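Local atomic coordinates of envelopment polyprotein (Bovine Schmallenberg virus BH80/Germany/2011, PDB entry 7A56), a protein that probably drives entry of the virus into host cells as a trimeric class II membrane fusion glycoprotein. Residues A[103-115]-A[324-338]. Numbering follows the deposited sequence.
Sequences IIYVRRVINKASY and MEVHKKVSSVGTINY
Ile110 lays CD1 over one face of the His327 imidazole, 3.7 Å from the ring centroid and 11° off its normal, a CH-pi contact. The ring's turn is fixed at its rim: His327 NE2 donates in the ring plane to the anti side of Glu325 OE1, at 2.7 Å. Lys112, its CG set between backbone N and carbonyl carbon (chi1 63°), puts CB against His327 CD2 and runs extended past the carboxylate; Lys112 NZ stays 4.5 Å from Glu325 OE1, too far for a salt bridge. Beneath these side chains, 111-114 and 325-328 pair as antiparallel strands. Asn111-Lys328 and Ala113-Val326 are hydrogen-bonded pairs, and Tyr115 N extends the pairing, reaching Met324 O from above the carbonyl plane. On the other sheet face Val326 CG2 meets Tyr115 CD1 obliquely at 3.5 Å, while Tyr115 OH bonds Pro239 O.

Past Lys328 the segments part, and a water linking Val109 O to Val330 N replaces direct pairing. Val109 CG1 then packs on Val333 CG1, 3.5 Å away. Farther along, Ile104 CG1 sits over the centre of the Tyr338 ring, 4° off its normal; strand 335-343 belongs to a separate sheet. One contact thus passes from edge-to-edge pairing to face packing between sheets, and the carboxylate would tend to favour a doubly protonated His327, an effect the nearby Lys112 ammonium would partly offset.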
loop_
_atom_site.group_PDB
_atom_site.type_symbol
_atom_site.label_atom_id
_atom_site.label_comp_id
_atom_site.label_asym_id
_atom_site.label_seq_id
_atom_site.Cartn_x
_atom_site.Cartn_y
_atom_site.Cartn_z
ATOM N N ILE A 103 19.976 28.155 -7.602
ATOM C CA ILE A 103 18.867 27.260 -7.936
ATOM C C ILE A 103 18.943 26.062 -7.000
ATOM O O ILE A 103 20.029 25.502 -6.793
ATOM C CB ILE A 103 18.949 26.862 -9.419
ATOM C CG1 ILE A 103 18.599 28.088 -10.299
ATOM C CG2 ILE A 103 18.038 25.648 -9.791
ATOM C CD1 ILE A 103 19.075 27.901 -11.766
ATOM N N ILE A 104 17.822 25.720 -6.365
ATOM C CA ILE A 104 17.720 24.484 -5.595
ATOM C C ILE A 104 17.118 23.406 -6.505
ATOM O O ILE A 104 15.973 23.538 -6.967
ATOM C CB ILE A 104 16.858 24.674 -4.337
ATOM C CG1 ILE A 104 17.306 25.896 -3.496
ATOM C CG2 ILE A 104 16.715 23.337 -3.537
ATOM C CD1 ILE A 104 18.754 25.733 -2.951
ATOM N N TYR A 105 17.888 22.349 -6.795
ATOM C CA TYR A 105 17.534 21.462 -7.918
ATOM C C TYR A 105 17.427 20.038 -7.379
ATOM O O TYR A 105 18.404 19.520 -6.824
ATOM C CB TYR A 105 18.588 21.625 -9.032
ATOM C CG TYR A 105 18.681 20.490 -10.053
ATOM C CD1 TYR A 105 17.550 19.876 -10.545
ATOM C CD2 TYR A 105 19.906 20.080 -10.531
ATOM C CE1 TYR A 105 17.646 18.802 -11.492
ATOM C CE2 TYR A 105 20.032 19.043 -11.464
ATOM C CZ TYR A 105 18.904 18.423 -11.935
ATOM O OH TYR A 105 19.079 17.440 -12.836
ATOM N N VAL A 106 16.258 19.405 -7.542
ATOM C CA VAL A 106 16.058 18.007 -7.070
ATOM C C VAL A 106 16.525 17.097 -8.211
ATOM O O VAL A 106 15.805 16.806 -9.167
ATOM C CB VAL A 106 14.625 17.753 -6.630
ATOM C CG1 VAL A 106 14.457 16.307 -5.999
ATOM C CG2 VAL A 106 14.182 18.814 -5.626
ATOM N N ARG A 107 17.785 16.686 -8.147
ATOM C CA ARG A 107 18.382 16.057 -9.308
ATOM C C ARG A 107 17.883 14.624 -9.504
ATOM O O ARG A 107 17.743 14.186 -10.634
ATOM C CB ARG A 107 19.899 16.065 -9.204
ATOM C CG ARG A 107 20.553 15.402 -10.442
ATOM C CD ARG A 107 21.972 15.798 -10.645
ATOM N NE ARG A 107 22.604 14.912 -11.614
ATOM C CZ ARG A 107 22.550 15.027 -12.937
ATOM N NH1 ARG A 107 21.872 16.031 -13.532
ATOM N NH2 ARG A 107 23.201 14.107 -13.671
ATOM N N ARG A 108 17.614 13.901 -8.431
ATOM C CA ARG A 108 17.092 12.538 -8.623
ATOM C C ARG A 108 16.112 12.201 -7.517
ATOM O O ARG A 108 16.335 12.520 -6.343
ATOM C CB ARG A 108 18.249 11.539 -8.688
ATOM C CG ARG A 108 17.767 10.047 -8.785
ATOM C CD ARG A 108 19.021 9.128 -8.924
ATOM N NE ARG A 108 19.767 9.097 -7.659
ATOM C CZ ARG A 108 20.981 9.612 -7.475
ATOM N NH1 ARG A 108 21.622 10.189 -8.482
ATOM N NH2 ARG A 108 21.559 9.527 -6.274
ATOM N N VAL A 109 14.975 11.612 -7.899
ATOM C CA VAL A 109 14.067 10.985 -6.948
ATOM C C VAL A 109 13.648 9.662 -7.578
ATOM O O VAL A 109 13.048 9.659 -8.661
ATOM C CB VAL A 109 12.803 11.798 -6.662
ATOM C CG1 VAL A 109 11.909 10.960 -5.769
ATOM C CG2 VAL A 109 13.117 13.189 -5.964
ATOM N N ILE A 110 13.942 8.558 -6.909
ATOM C CA ILE A 110 13.384 7.246 -7.332
ATOM C C ILE A 110 13.152 6.388 -6.097
ATOM O O ILE A 110 13.777 6.596 -5.054
ATOM C CB ILE A 110 14.295 6.461 -8.273
ATOM C CG1 ILE A 110 15.585 6.175 -7.556
ATOM C CG2 ILE A 110 14.544 7.196 -9.574
ATOM C CD1 ILE A 110 16.247 4.975 -8.118
ATOM N N ASN A 111 12.231 5.420 -6.203
ATOM C CA ASN A 111 12.147 4.421 -5.150
ATOM C C ASN A 111 12.788 3.135 -5.697
ATOM O O ASN A 111 12.869 2.926 -6.910
ATOM C CB ASN A 111 10.686 4.175 -4.686
ATOM C CG ASN A 111 10.173 5.229 -3.676
ATOM O OD1 ASN A 111 10.950 5.838 -2.960
ATOM N ND2 ASN A 111 8.862 5.385 -3.591
ATOM N N LYS A 112 13.324 2.311 -4.813
ATOM C CA LYS A 112 13.964 1.094 -5.330
ATOM C C LYS A 112 13.894 0.011 -4.278
ATOM O O LYS A 112 13.821 0.301 -3.074
ATOM C CB LYS A 112 15.436 1.326 -5.717
ATOM C CG LYS A 112 16.330 1.710 -4.589
ATOM C CD LYS A 112 17.759 2.061 -5.107
ATOM C CE LYS A 112 18.654 2.601 -3.977
ATOM N NZ LYS A 112 19.993 3.111 -4.443
ATOM N N ALA A 113 13.910 -1.249 -4.738
ATOM C CA ALA A 113 14.083 -2.370 -3.818
ATOM C C ALA A 113 14.755 -3.531 -4.574
ATOM O O ALA A 113 14.797 -3.566 -5.819
ATOM C CB ALA A 113 12.737 -2.807 -3.202
ATOM N N SER A 114 15.365 -4.426 -3.797
ATOM C CA SER A 114 15.946 -5.639 -4.331
ATOM C C SER A 114 14.848 -6.683 -4.515
ATOM O O SER A 114 13.839 -6.701 -3.799
ATOM C CB SER A 114 17.028 -6.208 -3.394
ATOM O OG SER A 114 17.923 -5.148 -2.997
ATOM N N TYR A 115 15.061 -7.567 -5.484
ATOM C CA TYR A 115 14.159 -8.690 -5.743
ATOM C C TYR A 115 14.982 -9.948 -5.935
ATOM O O TYR A 115 16.150 -9.896 -6.356
ATOM C CB TYR A 115 13.280 -8.440 -6.994
ATOM C CG TYR A 115 12.188 -7.398 -6.765
ATOM C CD1 TYR A 115 12.509 -6.023 -6.552
ATOM C CD2 TYR A 115 10.842 -7.768 -6.750
ATOM C CE1 TYR A 115 11.491 -5.098 -6.323
ATOM C CE2 TYR A 115 9.832 -6.872 -6.548
ATOM C CZ TYR A 115 10.172 -5.498 -6.327
ATOM O OH TYR A 115 9.177 -4.580 -6.077
ATOM N N MET A 324 18.735 -8.949 -7.754
ATOM C CA MET A 324 18.199 -8.069 -8.796
ATOM C C MET A 324 17.713 -6.770 -8.154
ATOM O O MET A 324 17.333 -6.812 -7.012
ATOM C CB MET A 324 17.019 -8.730 -9.523
ATOM C CG MET A 324 16.659 -7.899 -10.722
ATOM S SD MET A 324 15.265 -8.386 -11.688
ATOM C CE MET A 324 13.936 -8.244 -10.550
ATOM N N GLU A 325 17.630 -5.656 -8.888
ATOM C CA GLU A 325 17.149 -4.374 -8.350
ATOM C C GLU A 325 16.122 -3.750 -9.288
ATOM O O GLU A 325 16.321 -3.727 -10.508
ATOM C CB GLU A 325 18.307 -3.412 -8.132
ATOM C CG GLU A 325 17.874 -2.068 -7.541
ATOM C CD GLU A 325 19.035 -1.267 -6.962
ATOM O OE1 GLU A 325 19.317 -0.153 -7.485
ATOM O OE2 GLU A 325 19.638 -1.747 -5.970
ATOM N N VAL A 326 14.994 -3.313 -8.727
ATOM C CA VAL A 326 13.945 -2.655 -9.489
ATOM C C VAL A 326 13.825 -1.207 -8.991
ATOM O O VAL A 326 13.902 -0.936 -7.772
ATOM C CB VAL A 326 12.607 -3.393 -9.380
ATOM C CG1 VAL A 326 11.451 -2.661 -10.135
ATOM C CG2 VAL A 326 12.817 -4.903 -9.885
ATOM N N HIS A 327 13.626 -0.293 -9.950
ATOM C CA HIS A 327 13.427 1.146 -9.679
ATOM C C HIS A 327 12.001 1.508 -10.053
ATOM O O HIS A 327 11.460 0.964 -11.025
ATOM C CB HIS A 327 14.398 1.983 -10.496
ATOM C CG HIS A 327 15.816 1.823 -10.078
ATOM N ND1 HIS A 327 16.854 2.477 -10.700
ATOM C CD2 HIS A 327 16.372 1.124 -9.061
ATOM C CE1 HIS A 327 17.988 2.188 -10.093
ATOM N NE2 HIS A 327 17.728 1.349 -9.106
ATOM N N LYS A 328 11.366 2.366 -9.240
ATOM C CA LYS A 328 10.021 2.859 -9.505
ATOM C C LYS A 328 10.081 4.385 -9.653
ATOM O O LYS A 328 10.602 5.082 -8.772
ATOM C CB LYS A 328 9.034 2.519 -8.384
ATOM C CG LYS A 328 7.603 2.955 -8.742
ATOM C CD LYS A 328 6.569 2.609 -7.681
ATOM C CE LYS A 328 5.213 3.217 -8.052
ATOM N NZ LYS A 328 4.507 2.446 -9.163
ATOM N N LYS A 329 9.512 4.872 -10.764
ATOM C CA LYS A 329 9.215 6.280 -10.963
ATOM C C LYS A 329 7.964 6.659 -10.183
ATOM O O LYS A 329 6.923 5.996 -10.260
ATOM C CB LYS A 329 9.008 6.566 -12.445
ATOM C CG LYS A 329 10.228 6.255 -13.274
ATOM C CD LYS A 329 10.105 6.776 -14.699
ATOM C CE LYS A 329 10.136 5.620 -15.725
ATOM N NZ LYS A 329 10.274 6.104 -17.136
ATOM N N VAL A 330 8.070 7.767 -9.471
ATOM C CA VAL A 330 7.118 8.208 -8.485
ATOM C C VAL A 330 6.984 9.721 -8.653
ATOM O O VAL A 330 7.822 10.379 -9.280
ATOM C CB VAL A 330 7.563 7.857 -7.044
ATOM C CG1 VAL A 330 7.650 6.370 -6.820
ATOM C CG2 VAL A 330 8.957 8.499 -6.708
ATOM N N SER A 331 5.928 10.273 -8.063
ATOM C CA SER A 331 5.786 11.704 -8.106
ATOM C C SER A 331 6.528 12.280 -6.872
ATOM O O SER A 331 7.728 12.058 -6.727
ATOM C CB SER A 331 4.307 12.052 -8.197
ATOM O OG SER A 331 3.496 11.355 -7.247
ATOM N N SER A 332 5.856 12.944 -5.939
ATOM C CA SER A 332 6.555 13.499 -4.763
ATOM C C SER A 332 6.898 12.425 -3.739
ATOM O O SER A 332 6.060 11.599 -3.414
ATOM C CB SER A 332 5.691 14.531 -4.045
ATOM O OG SER A 332 6.457 15.133 -3.001
ATOM N N VAL A 333 8.108 12.471 -3.165
ATOM C CA VAL A 333 8.405 11.634 -1.979
ATOM C C VAL A 333 8.549 12.465 -0.708
ATOM O O VAL A 333 8.982 11.937 0.332
ATOM C CB VAL A 333 9.665 10.760 -2.193
ATOM C CG1 VAL A 333 9.489 9.834 -3.433
ATOM C CG2 VAL A 333 10.872 11.659 -2.421
ATOM N N GLY A 334 8.218 13.747 -0.753
ATOM C CA GLY A 334 8.346 14.505 0.454
ATOM C C GLY A 334 8.592 15.977 0.125
ATOM O O GLY A 334 8.216 16.452 -0.947
ATOM N N THR A 335 9.231 16.667 1.065
ATOM C CA THR A 335 9.532 18.112 0.921
ATOM C C THR A 335 11.004 18.364 1.230
ATOM O O THR A 335 11.521 17.909 2.272
ATOM C CB THR A 335 8.673 18.935 1.890
ATOM O OG1 THR A 335 7.279 18.694 1.707
ATOM C CG2 THR A 335 9.014 20.505 1.775
ATOM N N ILE A 336 11.682 19.124 0.371
ATOM C CA ILE A 336 13.021 19.631 0.657
ATOM C C ILE A 336 12.901 21.051 1.223
ATOM O O ILE A 336 12.429 21.967 0.531
ATOM C CB ILE A 336 13.930 19.624 -0.600
ATOM C CG1 ILE A 336 13.969 18.230 -1.299
ATOM C CG2 ILE A 336 15.403 20.114 -0.261
ATOM C CD1 ILE A 336 14.449 17.138 -0.427
ATOM N N ASN A 337 13.302 21.238 2.487
ATOM C CA ASN A 337 13.412 22.579 3.068
ATOM C C ASN A 337 14.807 23.116 2.827
ATOM O O ASN A 337 15.775 22.344 2.808
ATOM C CB ASN A 337 13.095 22.509 4.566
ATOM C CG ASN A 337 11.702 22.042 4.815
ATOM O OD1 ASN A 337 10.761 22.736 4.474
ATOM N ND2 ASN A 337 11.540 20.843 5.367
ATOM N N TYR A 338 14.924 24.451 2.653
ATOM C CA TYR A 338 16.251 25.007 2.481
ATOM C C TYR A 338 16.283 26.438 3.018
ATOM O O TYR A 338 15.276 27.152 2.999
ATOM C CB TYR A 338 16.701 25.027 1.011
ATOM C CG TYR A 338 15.738 25.721 0.018
ATOM C CD1 TYR A 338 15.855 27.087 -0.233
ATOM C CD2 TYR A 338 14.749 25.012 -0.666
ATOM C CE1 TYR A 338 15.033 27.736 -1.138
ATOM C CE2 TYR A 338 13.898 25.642 -1.614
ATOM C CZ TYR A 338 14.063 27.052 -1.821
ATOM O OH TYR A 338 13.281 27.727 -2.747
HETATM O O HOH W 1 10.601 9.383 -10.072
#